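Local coordinates for short-chain dehydrogenase/reductase SDR (Paraburkholderia phymatum, PDB 5VA8), which binds NADP and probably catalyses NADP(H)-dependent oxidation or reduction of a substrate that remains unidentified, at residues M9-A14 and A36-N41; S17-A22 and T43-T48; V143-S148 and I186-P191; S149-P154 and A164-T169. All blocks are in the same frame, centred on the assembly; numbering follows the deposited sequence. Where two conformers were deposited one is given.

Contact 1: residues M9-A14 and A36-N41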
# COMPACT_ATOMS: atom_id res chain seq x y z
N MET A 9 -7.28 -28.68 -13.66
CA MET A 9 -5.91 -28.41 -13.24
C MET A 9 -5.55 -29.23 -12.01
O MET A 9 -6.24 -29.16 -10.99
CB MET A 9 -5.74 -26.91 -12.93
CG MET A 9 -4.36 -26.53 -12.40
SD MET A 9 -4.29 -24.84 -11.74
CE MET A 9 -4.45 -23.85 -13.22
N ASP A 10 -4.45 -29.99 -12.10
CA ASP A 10 -4.01 -30.83 -10.99
C ASP A 10 -3.22 -30.00 -9.98
O ASP A 10 -2.14 -29.50 -10.31
CB ASP A 10 -3.16 -31.99 -11.52
CG ASP A 10 -2.85 -33.04 -10.46
OD1 ASP A 10 -2.96 -32.76 -9.25
OD2 ASP A 10 -2.48 -34.17 -10.84
N LEU A 11 -3.75 -29.86 -8.77
CA LEU A 11 -3.08 -29.04 -7.76
C LEU A 11 -1.96 -29.77 -7.04
O LEU A 11 -1.26 -29.14 -6.23
CB LEU A 11 -4.09 -28.51 -6.74
CG LEU A 11 -5.18 -27.61 -7.33
CD1 LEU A 11 -5.95 -26.92 -6.20
CD2 LEU A 11 -4.59 -26.60 -8.31
N GLY A 12 -1.78 -31.07 -7.29
CA GLY A 12 -0.64 -31.80 -6.77
C GLY A 12 -0.63 -32.05 -5.27
O GLY A 12 0.44 -32.33 -4.73
N ILE A 13 -1.77 -31.97 -4.59
CA ILE A 13 -1.79 -32.06 -3.14
C ILE A 13 -2.65 -33.22 -2.64
O ILE A 13 -2.99 -33.28 -1.46
CB ILE A 13 -2.21 -30.72 -2.50
CG1 ILE A 13 -3.55 -30.21 -3.08
CG2 ILE A 13 -1.11 -29.69 -2.69
CD1 ILE A 13 -4.07 -28.92 -2.38
N ALA A 14 -3.01 -34.15 -3.52
CA ALA A 14 -3.74 -35.33 -3.11
C ALA A 14 -2.93 -36.13 -2.09
O ALA A 14 -1.74 -36.37 -2.28
CB ALA A 14 -4.08 -36.21 -4.31
N ALA A 36 -10.56 -30.91 0.17
CA ALA A 36 -10.97 -32.31 0.05
C ALA A 36 -11.23 -32.69 -1.41
O ALA A 36 -10.91 -33.81 -1.83
CB ALA A 36 -12.21 -32.57 0.90
N ALA A 37 -11.81 -31.77 -2.19
CA ALA A 37 -12.08 -32.04 -3.60
C ALA A 37 -10.80 -32.29 -4.39
O ALA A 37 -10.85 -32.95 -5.44
CB ALA A 37 -12.85 -30.87 -4.23
N GLU A 38 -9.67 -31.78 -3.92
CA GLU A 38 -8.39 -32.04 -4.55
C GLU A 38 -7.64 -33.17 -3.86
O GLU A 38 -6.43 -33.34 -4.09
CB GLU A 38 -7.55 -30.76 -4.57
CG GLU A 38 -8.26 -29.54 -5.18
CD GLU A 38 -8.83 -29.79 -6.58
OE1 GLU A 38 -8.27 -30.61 -7.34
OE2 GLU A 38 -9.85 -29.15 -6.92
N GLY A 39 -8.33 -33.97 -3.05
CA GLY A 39 -7.76 -35.16 -2.46
C GLY A 39 -7.03 -34.96 -1.15
O GLY A 39 -6.36 -35.89 -0.70
N VAL A 40 -7.15 -33.79 -0.54
CA VAL A 40 -6.49 -33.52 0.74
C VAL A 40 -7.29 -34.14 1.87
O VAL A 40 -8.52 -34.00 1.93
CB VAL A 40 -6.35 -32.00 0.96
CG1 VAL A 40 -5.69 -31.72 2.31
CG2 VAL A 40 -5.55 -31.37 -0.18
N ASN A 41 -6.61 -34.84 2.78
CA ASN A 41 -7.25 -35.30 4.01
C ASN A 41 -7.43 -34.12 4.95
O ASN A 41 -6.45 -33.43 5.26
CB ASN A 41 -6.40 -36.39 4.66
CG ASN A 41 -6.27 -37.62 3.79
OD1 ASN A 41 -7.25 -38.14 3.28
ND2 ASN A 41 -5.03 -38.08 3.60
O HOH W 1 -5.97 -31.36 -7.97
O HOH W 2 -4.50 -32.36 -5.80
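The N-terminal run M9-A14, without regular helix or strand, passes the turn that ends helix 26-37, and the backbones come closest at A14 and G39, whose CA atoms lie 4.1 Å apart. G39, at positive phi, is the C-prime residue of a Schellman motif; its N bonds back to A36 O, and, having no side chain, it lets A14 come this close. No direct hydrogen bond joins the two runs. Two waters bridge them. One accepts from L11 N and donates to E38 OE1 at 2.5 Å; the other accepts from I13 N and donates to E38 O at 2.8 Å. E38 is bent at chi2 (-54°), and L11 crosses it obliquely, resting CD1 on E38 CG at 3.6 Å. I13 has CG1 in the crowded position between backbone N and carbonyl carbon, and its CD1 meets V40 CG2 at 3.6 Å. V40 CG2 also lies 3.4 Å from I13 O. D10 forms an Asx turn, OD1 taking G12 N from above the carboxylate plane at 2.8 Å. L35 of helix 26-37 packs on I13 and V40, A241 of helix 233-243 touches L11, and M9 of the second subunit packs on L11, while V40 leads into strand 41-46.

Contact 2: residues S17-A22 and T43-T48. With NAP (NADP nicotinamide-adenine-dinucleotide phosphate), chain E.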
# COMPACT_ATOMS: atom_id res chain seq x y z
N SER A 17 -2.14 -33.59 4.14
CA SER A 17 -3.00 -33.40 5.30
C SER A 17 -3.20 -31.92 5.56
O SER A 17 -2.26 -31.13 5.47
CB SER A 17 -2.42 -34.09 6.54
OG SER A 17 -1.15 -33.56 6.87
N ALA A 18 -4.45 -31.55 5.86
CA ALA A 18 -4.77 -30.16 6.18
C ALA A 18 -5.52 -30.07 7.51
O ALA A 18 -6.38 -30.89 7.80
CB ALA A 18 -5.62 -29.49 5.10
N LEU A 19 -5.18 -29.05 8.29
CA LEU A 19 -5.96 -28.65 9.46
C LEU A 19 -6.71 -27.38 9.08
O LEU A 19 -6.08 -26.37 8.77
CB LEU A 19 -5.05 -28.42 10.67
CG LEU A 19 -5.71 -27.92 11.96
CD1 LEU A 19 -6.79 -28.90 12.43
CD2 LEU A 19 -4.65 -27.74 13.05
N VAL A 20 -8.04 -27.45 9.08
CA VAL A 20 -8.88 -26.34 8.63
C VAL A 20 -9.70 -25.87 9.84
O VAL A 20 -10.60 -26.58 10.31
CB VAL A 20 -9.79 -26.74 7.46
CG1 VAL A 20 -10.52 -25.52 6.89
CG2 VAL A 20 -8.97 -27.45 6.36
N CYS A 21 -9.38 -24.68 10.35
CA CYS A 21 -10.01 -24.18 11.57
C CYS A 21 -11.36 -23.53 11.30
O CYS A 21 -11.55 -22.86 10.28
CB CYS A 21 -9.10 -23.16 12.25
SG CYS A 21 -7.52 -23.82 12.76
N ALA A 22 -12.29 -23.72 12.24
CA ALA A 22 -13.56 -23.00 12.25
C ALA A 22 -14.31 -23.25 10.93
O ALA A 22 -14.59 -22.34 10.15
CB ALA A 22 -13.33 -21.51 12.52
N THR A 43 -8.83 -32.20 8.49
CA THR A 43 -9.30 -32.18 9.87
C THR A 43 -10.02 -30.85 10.06
O THR A 43 -9.40 -29.79 9.92
CB THR A 43 -8.13 -32.32 10.84
OG1 THR A 43 -7.52 -33.60 10.67
CG2 THR A 43 -8.60 -32.16 12.28
N ILE A 44 -11.32 -30.91 10.33
CA ILE A 44 -12.13 -29.70 10.48
C ILE A 44 -12.45 -29.50 11.96
O ILE A 44 -12.71 -30.46 12.69
CB ILE A 44 -13.41 -29.71 9.62
CG1 ILE A 44 -14.31 -30.90 9.93
CG2 ILE A 44 -13.05 -29.69 8.13
CD1 ILE A 44 -15.66 -30.81 9.19
N VAL A 45 -12.42 -28.24 12.38
CA VAL A 45 -12.56 -27.85 13.78
C VAL A 45 -13.74 -26.90 13.91
O VAL A 45 -13.85 -25.94 13.14
CB VAL A 45 -11.27 -27.17 14.30
CG1 VAL A 45 -11.46 -26.73 15.73
CG2 VAL A 45 -10.06 -28.12 14.19
N ALA A 46 -14.61 -27.16 14.88
CA ALA A 46 -15.67 -26.22 15.24
C ALA A 46 -16.11 -26.53 16.66
O ALA A 46 -15.82 -27.60 17.19
CB ALA A 46 -16.86 -26.29 14.27
N ARG A 47 -16.83 -25.58 17.27
CA ARG A 47 -17.22 -25.75 18.66
C ARG A 47 -18.42 -26.67 18.82
O ARG A 47 -18.47 -27.48 19.76
CB ARG A 47 -17.49 -24.39 19.30
CG ARG A 47 -16.24 -23.52 19.40
CD ARG A 47 -16.59 -22.08 19.73
NE ARG A 47 -17.43 -21.48 18.69
CZ ARG A 47 -17.81 -20.21 18.69
NH1 ARG A 47 -17.41 -19.39 19.65
NH2 ARG A 47 -18.59 -19.75 17.72
N THR A 48 -19.41 -26.56 17.93
CA THR A 48 -20.69 -27.22 18.17
C THR A 48 -20.74 -28.56 17.45
O THR A 48 -20.63 -28.60 16.21
CB THR A 48 -21.84 -26.33 17.70
OG1 THR A 48 -21.59 -24.99 18.13
CG2 THR A 48 -23.15 -26.81 18.28
PA NAP E . -19.74 -18.51 9.76
O1A NAP E . -20.50 -18.84 8.54
O2A NAP E . -20.56 -18.12 10.97
O5B NAP E . -18.83 -19.80 10.08
C5B NAP E . -17.97 -19.76 11.24
C4B NAP E . -17.49 -21.17 11.47
O4B NAP E . -16.42 -21.13 12.44
C3B NAP E . -18.54 -22.12 12.05
O3B NAP E . -18.26 -23.45 11.62
C2B NAP E . -18.29 -21.98 13.55
O2B NAP E . -18.88 -23.11 14.24
C1B NAP E . -16.77 -21.92 13.56
N9A NAP E . -16.19 -21.27 14.74
C8A NAP E . -16.40 -19.98 15.14
N7A NAP E . -15.67 -19.62 16.17
C5A NAP E . -14.93 -20.76 16.47
C6A NAP E . -13.98 -21.04 17.47
N6A NAP E . -13.59 -20.15 18.39
N1A NAP E . -13.45 -22.28 17.50
C2A NAP E . -13.84 -23.17 16.58
N3A NAP E . -14.73 -23.02 15.59
C4A NAP E . -15.24 -21.78 15.59
O3 NAP E . -18.70 -17.33 9.48
PN NAP E . -17.87 -16.88 8.19
O1N NAP E . -17.38 -18.08 7.48
O2N NAP E . -18.68 -15.89 7.45
O5D NAP E . -16.66 -16.12 8.90
C5D NAP E . -15.39 -16.76 9.11
C4D NAP E . -14.43 -15.68 9.53
O4D NAP E . -14.27 -14.75 8.43
C3D NAP E . -14.86 -14.83 10.73
O3D NAP E . -13.73 -14.44 11.51
C2D NAP E . -15.48 -13.61 10.07
O2D NAP E . -15.50 -12.44 10.88
C1D NAP E . -14.52 -13.45 8.89
N1N NAP E . -15.05 -12.65 7.77
C2N NAP E . -16.27 -12.92 7.26
C3N NAP E . -16.73 -12.21 6.17
C7N NAP E . -18.06 -12.43 5.51
O7N NAP E . -18.57 -11.50 4.86
N7N NAP E . -18.70 -13.57 5.74
C4N NAP E . -15.89 -11.27 5.59
C5N NAP E . -14.65 -11.01 6.15
C6N NAP E . -14.25 -11.70 7.26
P2B NAP E . -19.17 -23.06 15.82
O1X NAP E . -17.85 -23.07 16.50
O2X NAP E . -19.97 -21.78 16.11
O3X NAP E . -20.01 -24.33 16.07
O HOH W 3 -6.15 -34.14 8.31
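Segments 17-20 and 43-46 run parallel, 9° apart, and their tight part is a ladder of backbone bonds. T43 N reaches A18 O, then V20 N reaches T43 O at 2.8 Å with a nearly straight N-H (176°); both donors arrive almost along the C=O axis. The next rung is slacker, V45 N to V20 O at 3.2 Å and 140°. On one face L19, its CG anti to the backbone N, brings CD1 to 3.7 Å from T43 CG2 and on to V45 CG2. V20 and I44 share the other face, beneath helix 26-37. A water joins A18 O and T43 OG1, and Q68 also holds that hydroxyl. At the far end the strands give way to exposed R47 and T48, which turn to NADP. R47 N and NE both grip phosphate oxygen O1X, NE at 2.7 Å, while NH2 takes O2X; T48 N and OG1 share O3X, OG1 at 2.7 Å. The guanidinium also lies against the adenine, with N7A 3.2 Å above its plane. Five hydrogen bonds to the 2'-phosphate, with the probably positive R47 guanidinium beside it and the N-terminus of helix 49-63 close by, are consistent with a preference for NADP(H) over NAD(H).

Contact 3: residues V143-S148 and I186-P191. With NAP (NADP nicotinamide-adenine-dinucleotide phosphate), chain E; TCE (3,3',3''-phosphanetriyltripropanoic acid), chain F.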
# COMPACT_ATOMS: atom_id res chain seq x y z
N VAL A 143 0.37 -22.22 4.65
CA VAL A 143 -0.49 -21.61 5.67
C VAL A 143 -1.31 -20.54 4.97
O VAL A 143 -0.76 -19.69 4.27
CB VAL A 143 0.32 -20.98 6.81
CG1 VAL A 143 -0.63 -20.32 7.83
CG2 VAL A 143 1.22 -22.03 7.49
N VAL A 144 -2.63 -20.59 5.16
CA VAL A 144 -3.54 -19.57 4.65
C VAL A 144 -4.31 -19.03 5.84
O VAL A 144 -5.02 -19.79 6.51
CB VAL A 144 -4.51 -20.14 3.59
CG1 VAL A 144 -5.52 -19.07 3.18
CG2 VAL A 144 -3.73 -20.64 2.37
N ASN A 145 -4.20 -17.73 6.09
CA ASN A 145 -4.92 -17.09 7.18
C ASN A 145 -6.14 -16.37 6.62
O ASN A 145 -6.00 -15.46 5.79
CB ASN A 145 -4.03 -16.09 7.92
CG ASN A 145 -2.73 -16.72 8.37
OD1 ASN A 145 -2.74 -17.64 9.18
ND2 ASN A 145 -1.61 -16.23 7.85
N ILE A 146 -7.33 -16.74 7.08
CA ILE A 146 -8.54 -16.01 6.70
C ILE A 146 -8.61 -14.76 7.56
O ILE A 146 -8.72 -14.86 8.79
CB ILE A 146 -9.79 -16.87 6.88
CG1 ILE A 146 -9.75 -18.10 5.97
CG2 ILE A 146 -11.06 -16.02 6.63
CD1 ILE A 146 -10.93 -19.04 6.19
N THR A 147 -8.54 -13.59 6.92
CA THR A 147 -8.56 -12.34 7.68
C THR A 147 -9.79 -11.55 7.27
O THR A 147 -10.91 -12.02 7.51
CB THR A 147 -7.25 -11.55 7.52
OG1 THR A 147 -7.02 -11.19 6.14
CG2 THR A 147 -6.06 -12.39 8.02
N SER A 148 -9.61 -10.39 6.63
CA SER A 148 -10.74 -9.50 6.35
C SER A 148 -10.26 -8.35 5.48
O SER A 148 -9.10 -7.94 5.57
CB SER A 148 -11.34 -8.94 7.64
OG SER A 148 -12.42 -8.06 7.33
N ILE A 186 3.22 -18.69 3.34
CA ILE A 186 2.24 -18.21 4.30
C ILE A 186 1.58 -16.99 3.68
O ILE A 186 2.27 -16.00 3.39
CB ILE A 186 2.87 -17.84 5.66
CG1 ILE A 186 3.64 -19.03 6.24
CG2 ILE A 186 1.77 -17.36 6.63
CD1 ILE A 186 4.34 -18.72 7.57
N ASN A 187 0.28 -17.07 3.43
CA ASN A 187 -0.45 -16.02 2.75
C ASN A 187 -1.75 -15.77 3.48
O ASN A 187 -2.22 -16.60 4.25
CB ASN A 187 -0.74 -16.38 1.28
CG ASN A 187 0.52 -16.49 0.46
OD1 ASN A 187 1.17 -15.49 0.18
ND2 ASN A 187 0.87 -17.72 0.06
N ASN A 188 -2.33 -14.60 3.22
CA ASN A 188 -3.60 -14.22 3.83
C ASN A 188 -4.66 -14.07 2.76
O ASN A 188 -4.40 -13.52 1.69
CB ASN A 188 -3.44 -12.92 4.62
CG ASN A 188 -2.25 -12.95 5.56
OD1 ASN A 188 -2.07 -13.91 6.31
ND2 ASN A 188 -1.41 -11.92 5.50
N LEU A 189 -5.86 -14.57 3.06
CA LEU A 189 -7.03 -14.42 2.21
C LEU A 189 -7.98 -13.46 2.89
O LEU A 189 -8.44 -13.73 4.01
CB LEU A 189 -7.72 -15.76 1.98
CG LEU A 189 -7.31 -16.64 0.81
CD1 LEU A 189 -8.26 -17.83 0.72
CD2 LEU A 189 -7.31 -15.84 -0.51
N LEU A 190 -8.28 -12.35 2.23
CA LEU A 190 -9.04 -11.24 2.81
C LEU A 190 -10.42 -11.20 2.19
O LEU A 190 -10.58 -10.68 1.07
CB LEU A 190 -8.32 -9.91 2.57
CG LEU A 190 -6.98 -9.58 3.25
CD1 LEU A 190 -5.90 -10.63 3.01
CD2 LEU A 190 -6.49 -8.24 2.71
N PRO A 191 -11.46 -11.70 2.87
CA PRO A 191 -12.81 -11.62 2.28
C PRO A 191 -13.37 -10.21 2.37
O PRO A 191 -13.22 -9.53 3.39
CB PRO A 191 -13.64 -12.59 3.14
CG PRO A 191 -12.72 -13.13 4.19
CD PRO A 191 -11.45 -12.34 4.19
PA NAP E . -19.74 -18.51 9.76
O1A NAP E . -20.50 -18.84 8.54
O2A NAP E . -20.56 -18.12 10.97
O5B NAP E . -18.83 -19.80 10.08
C5B NAP E . -17.97 -19.76 11.24
C4B NAP E . -17.49 -21.17 11.47
O4B NAP E . -16.42 -21.13 12.44
C3B NAP E . -18.54 -22.12 12.05
O3B NAP E . -18.26 -23.45 11.62
C2B NAP E . -18.29 -21.98 13.55
O2B NAP E . -18.88 -23.11 14.24
C1B NAP E . -16.77 -21.92 13.56
N9A NAP E . -16.19 -21.27 14.74
C8A NAP E . -16.40 -19.98 15.14
N7A NAP E . -15.67 -19.62 16.17
C5A NAP E . -14.93 -20.76 16.47
C6A NAP E . -13.98 -21.04 17.47
N6A NAP E . -13.59 -20.15 18.39
N1A NAP E . -13.45 -22.28 17.50
C2A NAP E . -13.84 -23.17 16.58
N3A NAP E . -14.73 -23.02 15.59
C4A NAP E . -15.24 -21.78 15.59
O3 NAP E . -18.70 -17.33 9.48
PN NAP E . -17.87 -16.88 8.19
O1N NAP E . -17.38 -18.08 7.48
O2N NAP E . -18.68 -15.89 7.45
O5D NAP E . -16.66 -16.12 8.90
C5D NAP E . -15.39 -16.76 9.11
C4D NAP E . -14.43 -15.68 9.53
O4D NAP E . -14.27 -14.75 8.43
C3D NAP E . -14.86 -14.83 10.73
O3D NAP E . -13.73 -14.44 11.51
C2D NAP E . -15.48 -13.61 10.07
O2D NAP E . -15.50 -12.44 10.88
C1D NAP E . -14.52 -13.45 8.89
N1N NAP E . -15.05 -12.65 7.77
C2N NAP E . -16.27 -12.92 7.26
C3N NAP E . -16.73 -12.21 6.17
C7N NAP E . -18.06 -12.43 5.51
O7N NAP E . -18.57 -11.50 4.86
N7N NAP E . -18.70 -13.57 5.74
C4N NAP E . -15.89 -11.27 5.59
C5N NAP E . -14.65 -11.01 6.15
C6N NAP E . -14.25 -11.70 7.26
P2B NAP E . -19.17 -23.06 15.82
O1X NAP E . -17.85 -23.07 16.50
O2X NAP E . -19.97 -21.78 16.11
O3X NAP E . -20.01 -24.33 16.07
O16 TCE F . -14.26 -9.31 11.43
C14 TCE F . -14.42 -8.89 10.25
O15 TCE F . -13.61 -8.07 9.75
C5 TCE F . -15.62 -9.37 9.44
C2 TCE F . -15.77 -8.47 8.21
P TCE F . -17.03 -9.21 7.07
C3 TCE F . -18.50 -9.83 7.99
C6 TCE F . -19.11 -8.55 8.54
C8 TCE F . -20.27 -8.95 9.43
O10 TCE F . -21.39 -8.41 9.23
O9 TCE F . -20.11 -9.81 10.34
C1 TCE F . -17.48 -7.95 5.80
C4 TCE F . -16.21 -7.59 5.04
C11 TCE F . -16.57 -6.49 4.06
O12 TCE F . -15.72 -6.05 3.24
O13 TCE F . -17.75 -6.04 4.07
O HOH W 4 -0.07 -20.24 1.50
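Strands 143-146 and 186-191 lie parallel, their axes 4.5 Å apart at closest and crossing at -27°, in register from V143 opposite I186 to I146 opposite L189. N187 N, N145 N, L189 N and T147 N each bond across at 2.9 Å, to V143 O, N187 O, N145 O and L189 O in turn. The first two donors sit in the carbonyl plane, the last two above it. On one face V143 and I186 lie side by side. Next to them, N145 ND2 bonds to N188 OD1 at 2.8 Å, nearly along the C=O axis; N95 ND2 donates to N145 OD1 and N188 ND2 to N255 OD1, so this buried amide pair is pinned at both ends. On the other face V144 CG1 meets L189 CG at 3.8 Å. P191 CB and CG pack on the nicotinamide, CG 3.5 Å from C5N. S148 OG, anti to its backbone N (chi1 179°), donates to O15 of the bound phosphine acid at 2.7 Å; S148 probably corresponds to the active-site serine of classical short-chain dehydrogenases. I172 of helix 159-179 covers the asparagine face, F236 of helix 233-243 the face of I146 and L189, and strands 92-95 and 255-258 flank the pair.

Contact 4: residues S149-P154 and A164-T169. With TCE (3,3',3''-phosphanetriyltripropanoic acid), chain F; NAP (NADP nicotinamide-adenine-dinucleotide phosphate), chain E.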
# COMPACT_ATOMS: atom_id res chain seq x y z
N SER A 149 -11.19 -7.80 4.70
CA SER A 149 -10.92 -6.53 4.04
C SER A 149 -10.60 -5.42 5.05
O SER A 149 -10.05 -4.39 4.65
CB SER A 149 -12.13 -6.11 3.20
OG SER A 149 -13.20 -5.70 4.05
N SER A 150 -10.95 -5.61 6.33
CA SER A 150 -10.69 -4.61 7.36
C SER A 150 -9.22 -4.24 7.49
O SER A 150 -8.91 -3.17 8.03
CB SER A 150 -11.20 -5.11 8.72
OG SER A 150 -10.35 -6.17 9.19
N VAL A 151 -8.29 -5.10 7.03
CA VAL A 151 -6.88 -4.74 7.10
C VAL A 151 -6.46 -3.82 5.96
O VAL A 151 -5.41 -3.16 6.06
CB VAL A 151 -5.98 -5.99 7.11
CG1 VAL A 151 -6.44 -6.98 8.18
CG2 VAL A 151 -5.96 -6.65 5.77
N LYS A 152 -7.27 -3.71 4.90
CA LYS A 152 -7.00 -2.79 3.79
C LYS A 152 -7.73 -1.47 3.97
O LYS A 152 -7.20 -0.41 3.60
CB LYS A 152 -7.42 -3.41 2.44
CG LYS A 152 -6.71 -4.70 2.06
CD LYS A 152 -5.25 -4.47 1.75
CE LYS A 152 -5.06 -3.65 0.45
NZ LYS A 152 -3.60 -3.51 0.15
N ALA A 153 -8.94 -1.50 4.51
CA ALA A 153 -9.71 -0.30 4.77
C ALA A 153 -10.55 -0.59 6.01
O ALA A 153 -11.28 -1.59 6.04
CB ALA A 153 -10.60 0.07 3.58
N PRO A 154 -10.47 0.25 7.04
CA PRO A 154 -11.18 -0.06 8.28
C PRO A 154 -12.68 -0.11 8.05
O PRO A 154 -13.25 0.69 7.29
CB PRO A 154 -10.79 1.09 9.21
CG PRO A 154 -10.44 2.23 8.27
CD PRO A 154 -9.75 1.53 7.12
N ALA A 164 -7.17 -6.17 15.45
CA ALA A 164 -6.58 -7.48 15.68
C ALA A 164 -6.07 -8.11 14.39
O ALA A 164 -4.99 -8.70 14.37
CB ALA A 164 -7.59 -8.40 16.37
N ARG A 165 -6.83 -7.99 13.31
CA ARG A 165 -6.42 -8.69 12.10
C ARG A 165 -5.27 -7.99 11.41
O ARG A 165 -4.46 -8.64 10.74
CB ARG A 165 -7.60 -8.84 11.14
CG ARG A 165 -8.76 -9.59 11.80
CD ARG A 165 -9.76 -9.91 10.73
NE ARG A 165 -11.08 -10.32 11.20
CZ ARG A 165 -11.50 -11.58 11.34
NH1 ARG A 165 -10.68 -12.61 11.13
NH2 ARG A 165 -12.77 -11.79 11.68
N SER A 166 -5.17 -6.66 11.58
CA SER A 166 -4.01 -5.94 11.09
C SER A 166 -2.76 -6.33 11.87
O SER A 166 -1.66 -6.37 11.30
CB SER A 166 -4.25 -4.43 11.20
OG SER A 166 -5.28 -4.03 10.29
N GLY A 167 -2.92 -6.59 13.17
CA GLY A 167 -1.80 -7.09 13.96
C GLY A 167 -1.29 -8.42 13.44
O GLY A 167 -0.08 -8.61 13.29
N LEU A 168 -2.20 -9.36 13.19
CA LEU A 168 -1.78 -10.63 12.60
C LEU A 168 -1.02 -10.38 11.31
O LEU A 168 0.06 -10.95 11.09
CB LEU A 168 -2.99 -11.51 12.32
CG LEU A 168 -2.65 -12.82 11.60
CD1 LEU A 168 -1.72 -13.66 12.47
CD2 LEU A 168 -3.93 -13.61 11.27
N THR A 169 -1.58 -9.55 10.44
CA THR A 169 -1.03 -9.36 9.10
C THR A 169 0.39 -8.80 9.16
O THR A 169 1.27 -9.23 8.38
CB THR A 169 -1.94 -8.44 8.30
OG1 THR A 169 -3.25 -9.02 8.26
CG2 THR A 169 -1.42 -8.28 6.87
O16 TCE F . -14.26 -9.31 11.43
C14 TCE F . -14.42 -8.89 10.25
O15 TCE F . -13.61 -8.07 9.75
C5 TCE F . -15.62 -9.37 9.44
C2 TCE F . -15.77 -8.47 8.21
P TCE F . -17.03 -9.21 7.07
C3 TCE F . -18.50 -9.83 7.99
C6 TCE F . -19.11 -8.55 8.54
C8 TCE F . -20.27 -8.95 9.43
O10 TCE F . -21.39 -8.41 9.23
O9 TCE F . -20.11 -9.81 10.34
C1 TCE F . -17.48 -7.95 5.80
C4 TCE F . -16.21 -7.59 5.04
C11 TCE F . -16.57 -6.49 4.06
O12 TCE F . -15.72 -6.05 3.24
O13 TCE F . -17.75 -6.04 4.07
PA NAP E . -19.74 -18.51 9.76
O1A NAP E . -20.50 -18.84 8.54
O2A NAP E . -20.56 -18.12 10.97
O5B NAP E . -18.83 -19.80 10.08
C5B NAP E . -17.97 -19.76 11.24
C4B NAP E . -17.49 -21.17 11.47
O4B NAP E . -16.42 -21.13 12.44
C3B NAP E . -18.54 -22.12 12.05
O3B NAP E . -18.26 -23.45 11.62
C2B NAP E . -18.29 -21.98 13.55
O2B NAP E . -18.88 -23.11 14.24
C1B NAP E . -16.77 -21.92 13.56
N9A NAP E . -16.19 -21.27 14.74
C8A NAP E . -16.40 -19.98 15.14
N7A NAP E . -15.67 -19.62 16.17
C5A NAP E . -14.93 -20.76 16.47
C6A NAP E . -13.98 -21.04 17.47
N6A NAP E . -13.59 -20.15 18.39
N1A NAP E . -13.45 -22.28 17.50
C2A NAP E . -13.84 -23.17 16.58
N3A NAP E . -14.73 -23.02 15.59
C4A NAP E . -15.24 -21.78 15.59
O3 NAP E . -18.70 -17.33 9.48
PN NAP E . -17.87 -16.88 8.19
O1N NAP E . -17.38 -18.08 7.48
O2N NAP E . -18.68 -15.89 7.45
O5D NAP E . -16.66 -16.12 8.90
C5D NAP E . -15.39 -16.76 9.11
C4D NAP E . -14.43 -15.68 9.53
O4D NAP E . -14.27 -14.75 8.43
C3D NAP E . -14.86 -14.83 10.73
O3D NAP E . -13.73 -14.44 11.51
C2D NAP E . -15.48 -13.61 10.07
O2D NAP E . -15.50 -12.44 10.88
C1D NAP E . -14.52 -13.45 8.89
N1N NAP E . -15.05 -12.65 7.77
C2N NAP E . -16.27 -12.92 7.26
C3N NAP E . -16.73 -12.21 6.17
C7N NAP E . -18.06 -12.43 5.51
O7N NAP E . -18.57 -11.50 4.86
N7N NAP E . -18.70 -13.57 5.74
C4N NAP E . -15.89 -11.27 5.59
C5N NAP E . -14.65 -11.01 6.15
C6N NAP E . -14.25 -11.70 7.26
P2B NAP E . -19.17 -23.06 15.82
O1X NAP E . -17.85 -23.07 16.50
O2X NAP E . -19.97 -21.78 16.11
O3X NAP E . -20.01 -24.33 16.07
O HOH W 5 -3.95 -2.71 8.36
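Van der Waals packing comes first, since no hydrogen bond links the two segments directly. V151, in the 3-10 turn 149-151, presses CG1 against helix 159-179, 3.7 Å from R165 CB and 3.8 Å from T169 OG1. S166 OG sits beside V151, 3.6 Å from its CA. Among the polar links, a water donates both to V151 O and to S166 OG, the latter at 2.7 Å; S166 OG also bonds to N162 O. T169 OG1 donates to R165 O from above the carbonyl plane, and T169 N bonds to the same oxygen. This turn and helix probably frame the active-site region of the short-chain dehydrogenase fold, where S161 and R165 appear to stand at the tyrosine and lysine positions of the classical YxxxK motif. Ligand bonds form the last group. R165, extended from CG to NE, presents its guanidinium edge to both ligands, in plane. NH2 holds ribose O3D of NADP at 2.8 Å and carboxylate O16 of the phosphine acid at 2.9 Å, while NE makes a weak bond to O16 and is also held by S161 OG. S149 OG donates to O12, on a second carboxylate of the acid, at 2.7 Å.

How the contacts relate
NADP ties together contacts 2, 3 and 4: contact 2 holds its adenine end, contact 3 lies along the nicotinamide, and contact 4 grips the ribose next to it. Contacts 2 and 3, centres about 16 Å apart, are two parallel pairings in the same sheet, each from a beta-alpha-beta unit. Contacts 3 and 4 touch, with centres about 11 Å apart: S149 N probably bonds to P191 O at 3.0 Å, and both reach the phosphine acid. Contact 1 is remote from the pocket, about 30 Å from contact 4 between centres, yet it abuts contact 2, where A18 N lies 2.8 Å from N41 O, a probable hydrogen bond.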